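Local coordinates for pheromone cOB1/lipoprotein, YaeC family (Enterococcus faecalis, PDB 4EF1), which probably binds methionine as a lipid-anchored receptor of the NlpA family and also serves as the precursor of the pheromone cOB1, at residues V207-E210 with D211-N214; R225-E228 with V229-I233. All blocks are in the same frame, centred on the assembly; numbering follows the deposited sequence.

Contact 1. Residues V207-E210 with D211-N214; sequences VRKE and DENN
Arg208 and Asp211 send their side chains the same way, as do Lys209 and Glu212, across a 3-10 bend that leaves strand 203-208 and passes into a type I beta turn, Asp211 to Asn214, ahead of helix 215-225. The case illustrates how i to i+3 spacing in a tight bend brings opposite charges alongside. Two backbone bonds close the bend, Asp211 N to Arg208 O (2.9 Å) and Glu212 N to Lys209 O (3.0 Å). One turn of the bend apart and with CG anti to the backbone N in both (chi1 179° and -175°), Lys209 and Glu212 run abreast; the lysine then bends at its last torsion, and NZ donates to Glu212 OE1 in a salt bridge of 2.9 Å, reaching it from above the carboxylate plane. Arg208 divides its guanidinium among several partners. NE, with Glu210 OE2 in the plane of the group, donates to that oxygen at 3.0 Å, while NH1 turns to the backbone oxygen of Leu48. Asp211 OD2 lies well out of this plane, a long 3.6 Å from NH2, and attracts through charge alone. Val207, buried against Val76 of strand 75-83, rests CG2 on Asp211 O (3.7 Å). Water 1 sits over the centre of one guanidinium face, accepting from the backbone N of Arg208 (3.0 Å) and lying 2.8 Å from Asp211 OD2.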
loop_
_atom_site.group_PDB
_atom_site.type_symbol
_atom_site.label_atom_id
_atom_site.label_comp_id
_atom_site.label_asym_id
_atom_site.label_seq_id
_atom_site.Cartn_x
_atom_site.Cartn_y
_atom_site.Cartn_z
ATOM N N VAL A 207 0.437 -15.811 2.956
ATOM C CA VAL A 207 0.359 -17.198 2.464
ATOM C C VAL A 207 -0.881 -17.855 3.018
ATOM O O VAL A 207 -1.499 -17.309 3.935
ATOM C CB VAL A 207 1.626 -18.044 2.869
ATOM C CG1 VAL A 207 2.882 -17.443 2.218
ATOM C CG2 VAL A 207 1.788 -18.177 4.396
ATOM N N ARG A 208 -1.237 -19.040 2.494
ATOM C CA ARG A 208 -2.348 -19.810 3.040
ATOM C C ARG A 208 -1.900 -20.354 4.394
ATOM O O ARG A 208 -0.696 -20.621 4.612
ATOM C CB ARG A 208 -2.755 -20.963 2.097
ATOM C CG ARG A 208 -3.388 -20.524 0.777
ATOM C CD ARG A 208 -3.927 -21.694 -0.063
ATOM N NE ARG A 208 -2.862 -22.619 -0.435
ATOM C CZ ARG A 208 -1.934 -22.415 -1.377
ATOM N NH1 ARG A 208 -1.954 -21.356 -2.156
ATOM N NH2 ARG A 208 -1.024 -23.338 -1.608
ATOM N N LYS A 209 -2.856 -20.539 5.300
ATOM C CA LYS A 209 -2.543 -20.992 6.654
ATOM C C LYS A 209 -1.724 -22.285 6.707
ATOM O O LYS A 209 -0.788 -22.372 7.481
ATOM C CB LYS A 209 -3.799 -21.115 7.532
ATOM C CG LYS A 209 -3.467 -21.623 8.946
ATOM C CD LYS A 209 -4.453 -21.211 10.020
ATOM C CE LYS A 209 -3.907 -21.535 11.408
ATOM N NZ LYS A 209 -2.640 -20.788 11.684
ATOM N N GLU A 210 -2.035 -23.255 5.849
ATOM C CA GLU A 210 -1.264 -24.507 5.817
ATOM C C GLU A 210 0.252 -24.334 5.510
ATOM O O GLU A 210 1.047 -25.234 5.805
ATOM C CB GLU A 210 -1.896 -25.522 4.844
ATOM C CG GLU A 210 -1.919 -25.112 3.367
ATOM C CD GLU A 210 -3.225 -24.486 2.913
ATOM O OE1 GLU A 210 -3.995 -23.932 3.741
ATOM O OE2 GLU A 210 -3.513 -24.601 1.707
ATOM N N ASP A 211 0.617 -23.230 4.868
ATOM C CA ASP A 211 2.000 -22.875 4.585
ATOM C C ASP A 211 2.643 -21.864 5.564
ATOM O O ASP A 211 3.696 -21.266 5.262
ATOM C CB ASP A 211 2.093 -22.349 3.163
ATOM C CG ASP A 211 1.833 -23.430 2.111
ATOM O OD1 ASP A 211 2.022 -24.625 2.401
ATOM O OD2 ASP A 211 1.476 -23.069 0.986
ATOM N N GLU A 212 2.024 -21.684 6.733
ATOM C CA GLU A 212 2.495 -20.738 7.760
ATOM C C GLU A 212 3.947 -20.990 8.177
ATOM O O GLU A 212 4.696 -20.056 8.383
ATOM C CB GLU A 212 1.595 -20.849 8.978
ATOM C CG GLU A 212 1.819 -19.876 10.115
ATOM C CD GLU A 212 0.781 -20.053 11.210
ATOM O OE1 GLU A 212 0.185 -21.135 11.319
ATOM O OE2 GLU A 212 0.563 -19.103 11.952
ATOM N N ASN A 213 4.342 -22.250 8.243
ATOM C CA ASN A 213 5.711 -22.612 8.614
ATOM C C ASN A 213 6.596 -23.004 7.445
ATOM O O ASN A 213 7.610 -23.627 7.657
ATOM C CB ASN A 213 5.681 -23.757 9.628
ATOM C CG ASN A 213 4.796 -23.450 10.816
ATOM O OD1 ASN A 213 4.821 -22.338 11.342
ATOM N ND2 ASN A 213 4.012 -24.441 11.258
ATOM N N ASN A 214 6.242 -22.595 6.233
ATOM C CA ASN A 214 6.979 -22.990 5.052
ATOM C C ASN A 214 8.339 -22.343 5.110
ATOM O O ASN A 214 8.431 -21.131 5.267
ATOM C CB ASN A 214 6.245 -22.563 3.794
ATOM C CG ASN A 214 6.938 -23.021 2.546
ATOM O OD1 ASN A 214 7.906 -22.393 2.109
ATOM N ND2 ASN A 214 6.434 -24.116 1.933
HETATM O O HOH W 1 0.149 -20.652 0.378
HETATM O O HOH W 2 2.812 -24.626 7.964
#

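Contact 2. Residues R225-E228 with V229-I233; sequences RSKE and VQDWI
Ser226 O takes the straightest bond of this helix start, from Gln230 N at 2.9 Å with an N-H...O angle of 174°, and a weak second one from Val229 N. Ser226 is the N-cap of helix 227-236, and the i to i+4 pattern continues with Asp231 N to Lys227 O (3.0 Å) and Trp232 N to Glu228 O (3.2 Å). The serine hydroxyl itself turns back to the preceding helix, bonding with Val223 O. With OG between the backbone N and the carbonyl carbon (chi1 63°), it also presses against Val229 CG2 at 3.3 Å.

Gln230 shows how a side chain can fold back over the residue before the cap without a hydrogen bond to it. Its CG stands anti to its own carbonyl carbon (chi1 -66°) and the chain beyond is extended, which lays the amide against Arg225 O; that oxygen meets the amide carbon, CD, at 3.0 Å. The amide's hydrogen bond is made elsewhere, from NE2 to Asn245 OD1. Arg225 likewise reaches away, its NH2 bonding to Ala80 O. On the exposed flank Lys227 NZ and Asp231 OD2 form a long salt bridge of 4.0 Å, and the lysine CG also nears OD2 (3.8 Å).

Inward, Val229 and Ile233 pack on helix 12-28, at Val22, Leu25 and Ile18, and Trp232 stacks on the ring of His21. The helix thus carries a hydrophobic inner side and a charged outer one. The short, direct bonds of its first turn are backbone ones, while the widely spaced Lys227-Asp231 pair probably adds only a weak, solvent-screened attraction.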
loop_
_atom_site.group_PDB
_atom_site.type_symbol
_atom_site.label_atom_id
_atom_site.label_comp_id
_atom_site.label_asym_id
_atom_site.label_seq_id
_atom_site.Cartn_x
_atom_site.Cartn_y
_atom_site.Cartn_z
ATOM N N ARG A 225 14.352 -8.668 3.835
ATOM C CA ARG A 225 14.747 -7.772 4.934
ATOM C C ARG A 225 16.251 -7.616 5.107
ATOM O O ARG A 225 16.704 -6.808 5.951
ATOM C CB ARG A 225 14.162 -8.290 6.253
ATOM C CG ARG A 225 12.659 -8.259 6.289
ATOM C CD ARG A 225 12.185 -8.966 7.529
ATOM N NE ARG A 225 10.793 -8.690 7.835
ATOM C CZ ARG A 225 10.071 -9.346 8.751
ATOM N NH1 ARG A 225 10.580 -10.357 9.466
ATOM N NH2 ARG A 225 8.812 -8.987 8.978
ATOM N N SER A 226 17.067 -8.347 4.336
ATOM C CA SER A 226 18.529 -8.271 4.536
ATOM C C SER A 226 19.044 -6.871 4.196
ATOM O O SER A 226 18.459 -6.216 3.335
ATOM C CB SER A 226 19.269 -9.303 3.686
ATOM O OG SER A 226 19.070 -9.044 2.298
ATOM N N LYS A 227 20.110 -6.451 4.863
ATOM C CA LYS A 227 20.642 -5.100 4.748
ATOM C C LYS A 227 20.925 -4.708 3.288
ATOM O O LYS A 227 20.549 -3.619 2.889
ATOM C CB LYS A 227 21.924 -4.937 5.592
ATOM C CG LYS A 227 22.598 -3.564 5.528
ATOM C CD LYS A 227 23.954 -3.563 6.198
ATOM C CE LYS A 227 24.645 -2.179 6.119
ATOM N NZ LYS A 227 23.866 -1.064 6.722
ATOM N N GLU A 228 21.573 -5.600 2.520
ATOM C CA GLU A 228 21.932 -5.276 1.113
ATOM C C GLU A 228 20.641 -5.025 0.268
ATOM O O GLU A 228 20.617 -4.117 -0.530
ATOM C CB GLU A 228 22.825 -6.364 0.476
ATOM C CG GLU A 228 22.065 -7.657 0.157
ATOM C CD GLU A 228 22.923 -8.897 -0.014
ATOM O OE1 GLU A 228 23.568 -9.060 -1.071
ATOM O OE2 GLU A 228 22.877 -9.756 0.885
ATOM N N VAL A 229 19.565 -5.766 0.523
ATOM C CA VAL A 229 18.317 -5.583 -0.233
ATOM C C VAL A 229 17.611 -4.309 0.232
ATOM O O VAL A 229 17.169 -3.523 -0.587
ATOM C CB VAL A 229 17.392 -6.832 -0.152
ATOM C CG1 VAL A 229 16.050 -6.560 -0.804
ATOM C CG2 VAL A 229 18.089 -8.078 -0.729
ATOM N N GLN A 230 17.522 -4.083 1.543
ATOM C CA GLN A 230 16.914 -2.851 2.068
ATOM C C GLN A 230 17.608 -1.581 1.529
ATOM O O GLN A 230 16.938 -0.636 1.150
ATOM C CB GLN A 230 16.948 -2.889 3.595
ATOM C CG GLN A 230 16.046 -4.001 4.147
ATOM C CD GLN A 230 15.880 -3.904 5.641
ATOM O OE1 GLN A 230 16.816 -3.629 6.345
ATOM N NE2 GLN A 230 14.701 -4.108 6.107
ATOM N N ASP A 231 18.934 -1.586 1.481
ATOM C CA ASP A 231 19.706 -0.441 0.921
ATOM C C ASP A 231 19.376 -0.232 -0.560
ATOM O O ASP A 231 19.223 0.901 -1.012
ATOM C CB ASP A 231 21.195 -0.637 1.121
ATOM C CG ASP A 231 21.606 -0.552 2.580
ATOM O OD1 ASP A 231 20.732 -0.247 3.403
ATOM O OD2 ASP A 231 22.778 -0.808 2.915
ATOM N N TRP A 232 19.294 -1.319 -1.317
ATOM C CA TRP A 232 18.934 -1.229 -2.738
ATOM C C TRP A 232 17.571 -0.609 -2.913
ATOM O O TRP A 232 17.390 0.327 -3.697
ATOM C CB TRP A 232 19.066 -2.603 -3.377
ATOM C CG TRP A 232 18.684 -2.607 -4.813
ATOM C CD1 TRP A 232 19.494 -2.335 -5.923
ATOM C CD2 TRP A 232 17.353 -2.853 -5.354
ATOM N NE1 TRP A 232 18.767 -2.419 -7.077
ATOM C CE2 TRP A 232 17.474 -2.726 -6.807
ATOM C CE3 TRP A 232 16.112 -3.181 -4.799
ATOM C CZ2 TRP A 232 16.392 -2.931 -7.653
ATOM C CZ3 TRP A 232 15.012 -3.362 -5.670
ATOM C CH2 TRP A 232 15.162 -3.261 -7.060
ATOM N N ILE A 233 16.612 -1.056 -2.107
ATOM C CA ILE A 233 15.259 -0.518 -2.116
ATOM C C ILE A 233 15.273 0.995 -1.836
ATOM O O ILE A 233 14.702 1.788 -2.586
ATOM C CB ILE A 233 14.342 -1.234 -1.074
ATOM C CG1 ILE A 233 14.111 -2.692 -1.419
ATOM C CG2 ILE A 233 12.979 -0.578 -0.980
ATOM C CD1 ILE A 233 13.284 -3.406 -0.369
#

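How the contacts relate
Contacts 1 and 2 are joined in series by helix 215-225: contact 1 leads into it, and contact 2 starts at its last residue and opens helix 227-236. Their centres lie 25 Å apart, and their nearest atoms, about 11 Å apart, do not touch. Both sit at the surface of the part of the chain built round the six-stranded sheet, and neither supplies a residue to the selenomethionine pocket. Each is nevertheless connected to it through the fold. Strand 203-208, which ends in contact 1, begins with the pocket residue Asn203, and helix 12-28, on which contact 2 packs, carries the pocket residue His15.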